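Local coordinates for recombination protein recR (Deinococcus radiodurans, PDB 1VDD), which acts in homologous recombinational DNA repair as a ring-forming, zinc-binding protein that probably works together with RecF and RecO on DNA, at the interface of chains A and B. Residues are numbered along the deposited sequence; one frame, centred on the assembly and turned at random. Chains: chain A/B, Recombination protein recR.

Contact 1: the interface of chains A and B. Residues chain A 9, 12-13, 16; chain B 39, 42-43, 46.
Helix 5-15 of chain A, with A:Arg16 in the loop that follows it, packs against helix 37-53 of chain B, both belonging largely to the helix-hairpin-helix region. A:Glu13 and B:Arg42 carry the contact, their side chains crossing at about a right angle. The chain of A:Glu13 leaves beside its own backbone N (chi1 -61°) and bends at chi2, which brings the carboxylate beside the side chains of A:Arg12 and A:Arg16. OE2 of A:Glu13 takes NE of A:Arg12 at 2.7 Å on its anti lone pair, a bent hydrogen bond with the oxygen well off the guanidinium plane. NH1 of A:Arg16 makes a salt bridge to OE2 of A:Glu13 at 2.8 Å. OE1 of A:Glu13 faces chain B and forms a longer salt bridge to NE of B:Arg42 at 3.4 Å, the two charged planes being 62° apart. B:Arg42 has CG anti to the backbone N and bends at chi3, which puts NE alongside the carboxylate. Three arginines thus converge on one carboxylate, which would probably stay ionised. An alanine in place of A:Glu13 would remove this shared counter-charge and is likely to leave the arginines of both chains repelling one another, since A:Arg16 NH1 lies 3.7 Å from B:Arg42 NH2. OD1 of B:Asp39 lies in plane at the guanidinium edge of B:Arg42, a long salt bridge within chain B. Farther along, CB of B:Ala46 touches the hydroxyl OG of A:Ser9 at 3.8 Å.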
# COMPACT_ATOMS: atom_id res chain seq x y z
N SER A 9 26.11 1.49 -15.64
CA SER A 9 26.29 0.05 -15.61
C SER A 9 25.82 -0.59 -14.31
O SER A 9 25.32 -1.72 -14.30
CB SER A 9 27.76 -0.29 -15.84
OG SER A 9 27.97 -1.68 -15.71
N ARG A 12 21.89 -0.61 -14.05
CA ARG A 12 21.36 -1.67 -14.88
C ARG A 12 21.42 -3.00 -14.13
O ARG A 12 20.40 -3.57 -13.78
CB ARG A 12 22.18 -1.75 -16.16
CG ARG A 12 21.60 -2.61 -17.24
CD ARG A 12 22.63 -2.73 -18.35
NE ARG A 12 23.90 -3.22 -17.84
CZ ARG A 12 25.04 -3.26 -18.54
NH1 ARG A 12 25.06 -2.82 -19.79
NH2 ARG A 12 26.15 -3.73 -17.98
N GLU A 13 22.63 -3.47 -13.85
CA GLU A 13 22.79 -4.73 -13.14
C GLU A 13 21.98 -4.80 -11.83
O GLU A 13 21.38 -5.84 -11.54
CB GLU A 13 24.28 -4.99 -12.85
CG GLU A 13 25.14 -5.10 -14.10
CD GLU A 13 24.48 -5.95 -15.18
OE1 GLU A 13 24.22 -7.15 -14.92
OE2 GLU A 13 24.21 -5.43 -16.28
N ARG A 16 18.36 -5.29 -12.40
CA ARG A 16 18.09 -6.59 -12.98
C ARG A 16 17.66 -7.54 -11.86
O ARG A 16 17.21 -8.66 -12.09
CB ARG A 16 19.35 -7.08 -13.70
CG ARG A 16 19.31 -8.48 -14.29
CD ARG A 16 20.34 -8.61 -15.41
NE ARG A 16 19.90 -7.90 -16.61
CZ ARG A 16 20.68 -7.15 -17.38
NH1 ARG A 16 21.97 -6.98 -17.08
NH2 ARG A 16 20.18 -6.55 -18.45
N ASP B 39 26.13 -13.30 -15.21
CA ASP B 39 25.29 -12.33 -14.53
C ASP B 39 25.95 -11.89 -13.22
O ASP B 39 26.03 -10.70 -12.94
CB ASP B 39 23.90 -12.91 -14.25
CG ASP B 39 23.03 -12.96 -15.50
OD1 ASP B 39 23.51 -13.51 -16.52
OD2 ASP B 39 21.88 -12.46 -15.48
N ARG B 42 29.17 -9.87 -13.82
CA ARG B 42 28.83 -8.53 -14.29
C ARG B 42 28.35 -7.62 -13.16
O ARG B 42 28.53 -6.41 -13.20
CB ARG B 42 27.78 -8.65 -15.39
CG ARG B 42 27.78 -7.51 -16.37
CD ARG B 42 27.24 -7.93 -17.72
NE ARG B 42 25.85 -8.37 -17.69
CZ ARG B 42 25.45 -9.60 -17.39
NH1 ARG B 42 26.33 -10.54 -17.08
NH2 ARG B 42 24.16 -9.90 -17.41
N LEU B 43 27.74 -8.22 -12.14
CA LEU B 43 27.25 -7.46 -11.00
C LEU B 43 28.43 -7.11 -10.09
O LEU B 43 28.51 -6.01 -9.55
CB LEU B 43 26.22 -8.28 -10.21
CG LEU B 43 25.12 -7.64 -9.35
CD1 LEU B 43 24.89 -8.51 -8.14
CD2 LEU B 43 25.50 -6.25 -8.90
N ALA B 46 30.63 -4.38 -11.90
CA ALA B 46 29.94 -3.09 -11.93
C ALA B 46 30.07 -2.40 -10.58
O ALA B 46 30.16 -1.17 -10.51
CB ALA B 46 28.50 -3.28 -12.28

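Contact 2: the interface of chains A and B. Residues chain A 54-56, 63, 88-89, 108; chain B 30, 33.
Two phenylalanines one helical turn apart, B:Phe30 and B:Phe33, reach from helix 22-33 of chain B into chain A, and A:Ile63 lies between their rings. B:Phe33 and A:Ile63 meet tip to tip: the terminal methyl CD1 of A:Ile63 stands over the centre of the B:Phe33 ring, 3.4 Å from the centroid, in a CH-pi contact. CG1 of A:Ile63 sits farther along the same face, 3.8 Å from CZ of B:Phe33. The isoleucine chain is extended at chi2 (-178°), which carries CD1 this far out from strand 63-64. CD1 of A:Ile63 also lies 3.3 Å from CD2 of B:Phe30, but here the two side chains slide past each other in opposite directions. A:Pro88 runs antiparallel to B:Phe30 in the same manner and lays its pyrrolidine carbons against the CD2-CE2 side of the ring, with CB of A:Pro88 3.4 Å from CE2 of B:Phe30. The phenylalanines diverge at the first torsion: B:Phe33 has CG anti to the backbone N (chi1 168°), whereas B:Phe30 has CG beside it (chi1 -76°). The ring of B:Phe33 is also bordered in its plane by the backbone of A:His55, whose CA is 4.0 Å from CE1 of B:Phe33. CB of A:Leu54 lies 4.1 Å from CD1 of B:Phe33, and the side chain of A:His108 crosses that of B:Phe33 at about a right angle. The contact is essentially apolar, and no hydrogen bond crosses it. In the fold, the helix-hairpin-helix region of chain B docks here against chain A where strands 55-56 and 63-64 of the Cys4 zinc-finger region meet the Toprim domain, represented by A:His108 and the start of helix 88-93.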
# COMPACT_ATOMS: atom_id res chain seq x y z
N LEU A 54 28.31 -22.41 -3.96
CA LEU A 54 26.93 -22.87 -3.93
C LEU A 54 26.49 -23.76 -5.06
O LEU A 54 26.57 -23.40 -6.24
CB LEU A 54 25.97 -21.68 -3.86
CG LEU A 54 25.37 -21.40 -2.48
CD1 LEU A 54 26.47 -21.25 -1.47
CD2 LEU A 54 24.53 -20.15 -2.54
N HIS A 55 25.99 -24.93 -4.68
CA HIS A 55 25.49 -25.91 -5.62
C HIS A 55 24.32 -26.64 -4.99
O HIS A 55 24.08 -26.55 -3.79
CB HIS A 55 26.60 -26.89 -6.02
CG HIS A 55 27.19 -27.62 -4.86
ND1 HIS A 55 26.52 -28.60 -4.17
CD2 HIS A 55 28.40 -27.50 -4.26
CE1 HIS A 55 27.28 -29.06 -3.19
NE2 HIS A 55 28.43 -28.41 -3.22
N VAL A 56 23.60 -27.38 -5.82
CA VAL A 56 22.46 -28.14 -5.35
C VAL A 56 22.90 -29.48 -4.78
O VAL A 56 23.82 -30.10 -5.30
CB VAL A 56 21.46 -28.34 -6.53
CG1 VAL A 56 21.98 -29.38 -7.50
CG2 VAL A 56 20.12 -28.72 -5.99
N ILE A 63 20.05 -26.32 -1.19
CA ILE A 63 21.32 -25.64 -1.42
C ILE A 63 22.41 -25.85 -0.36
O ILE A 63 22.14 -25.76 0.84
CB ILE A 63 21.09 -24.12 -1.64
CG1 ILE A 63 20.40 -23.90 -2.99
CG2 ILE A 63 22.41 -23.35 -1.60
CD1 ILE A 63 20.17 -22.45 -3.33
N PRO A 88 14.09 -23.91 -2.26
CA PRO A 88 15.00 -23.98 -1.11
C PRO A 88 14.63 -23.00 -0.01
O PRO A 88 14.96 -23.21 1.16
CB PRO A 88 16.37 -23.70 -1.73
CG PRO A 88 16.05 -22.98 -3.02
CD PRO A 88 14.82 -23.68 -3.51
N GLY A 89 13.94 -21.94 -0.38
CA GLY A 89 13.52 -20.95 0.59
C GLY A 89 12.45 -21.53 1.50
O GLY A 89 12.31 -21.13 2.66
N HIS A 108 12.87 -28.07 -8.07
CA HIS A 108 13.19 -26.67 -8.21
C HIS A 108 12.15 -25.90 -8.99
O HIS A 108 12.45 -25.20 -9.94
CB HIS A 108 14.60 -26.49 -8.79
CG HIS A 108 15.66 -26.42 -7.73
ND1 HIS A 108 15.85 -27.41 -6.79
CD2 HIS A 108 16.57 -25.45 -7.45
CE1 HIS A 108 16.82 -27.05 -5.97
NE2 HIS A 108 17.27 -25.87 -6.34
N PHE B 30 19.11 -16.51 -3.12
CA PHE B 30 18.57 -17.65 -3.83
C PHE B 30 18.24 -17.31 -5.28
O PHE B 30 18.24 -18.19 -6.14
CB PHE B 30 17.33 -18.19 -3.12
CG PHE B 30 17.63 -18.99 -1.89
CD1 PHE B 30 17.53 -18.42 -0.63
CD2 PHE B 30 18.01 -20.32 -1.98
CE1 PHE B 30 17.79 -19.17 0.52
CE2 PHE B 30 18.28 -21.08 -0.84
CZ PHE B 30 18.16 -20.50 0.41
N PHE B 33 21.48 -17.42 -7.05
CA PHE B 33 21.89 -18.81 -7.19
C PHE B 33 21.51 -19.42 -8.54
O PHE B 33 22.24 -20.24 -9.07
CB PHE B 33 21.24 -19.64 -6.09
CG PHE B 33 21.36 -21.11 -6.30
CD1 PHE B 33 22.57 -21.77 -6.06
CD2 PHE B 33 20.25 -21.86 -6.71
CE1 PHE B 33 22.67 -23.15 -6.23
CE2 PHE B 33 20.34 -23.24 -6.88
CZ PHE B 33 21.55 -23.88 -6.64

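The centres of contact 1 and contact 2 lie about 21 Å apart, and they have no residue in common. Both use the helix-hairpin-helix region of chain B, through helix 37-53 in contact 1 and helix 22-33 in contact 2. Chain A answers with its own N-terminal helix in the first, and with zinc-finger and Toprim elements in the second. A charged patch and an apolar one thus belong to the same two-fold interface, each repeated with the chains exchanged. Together they join helical regions to each other and to the partner's other domains, consistent with a role in building the four-subunit RecR ring.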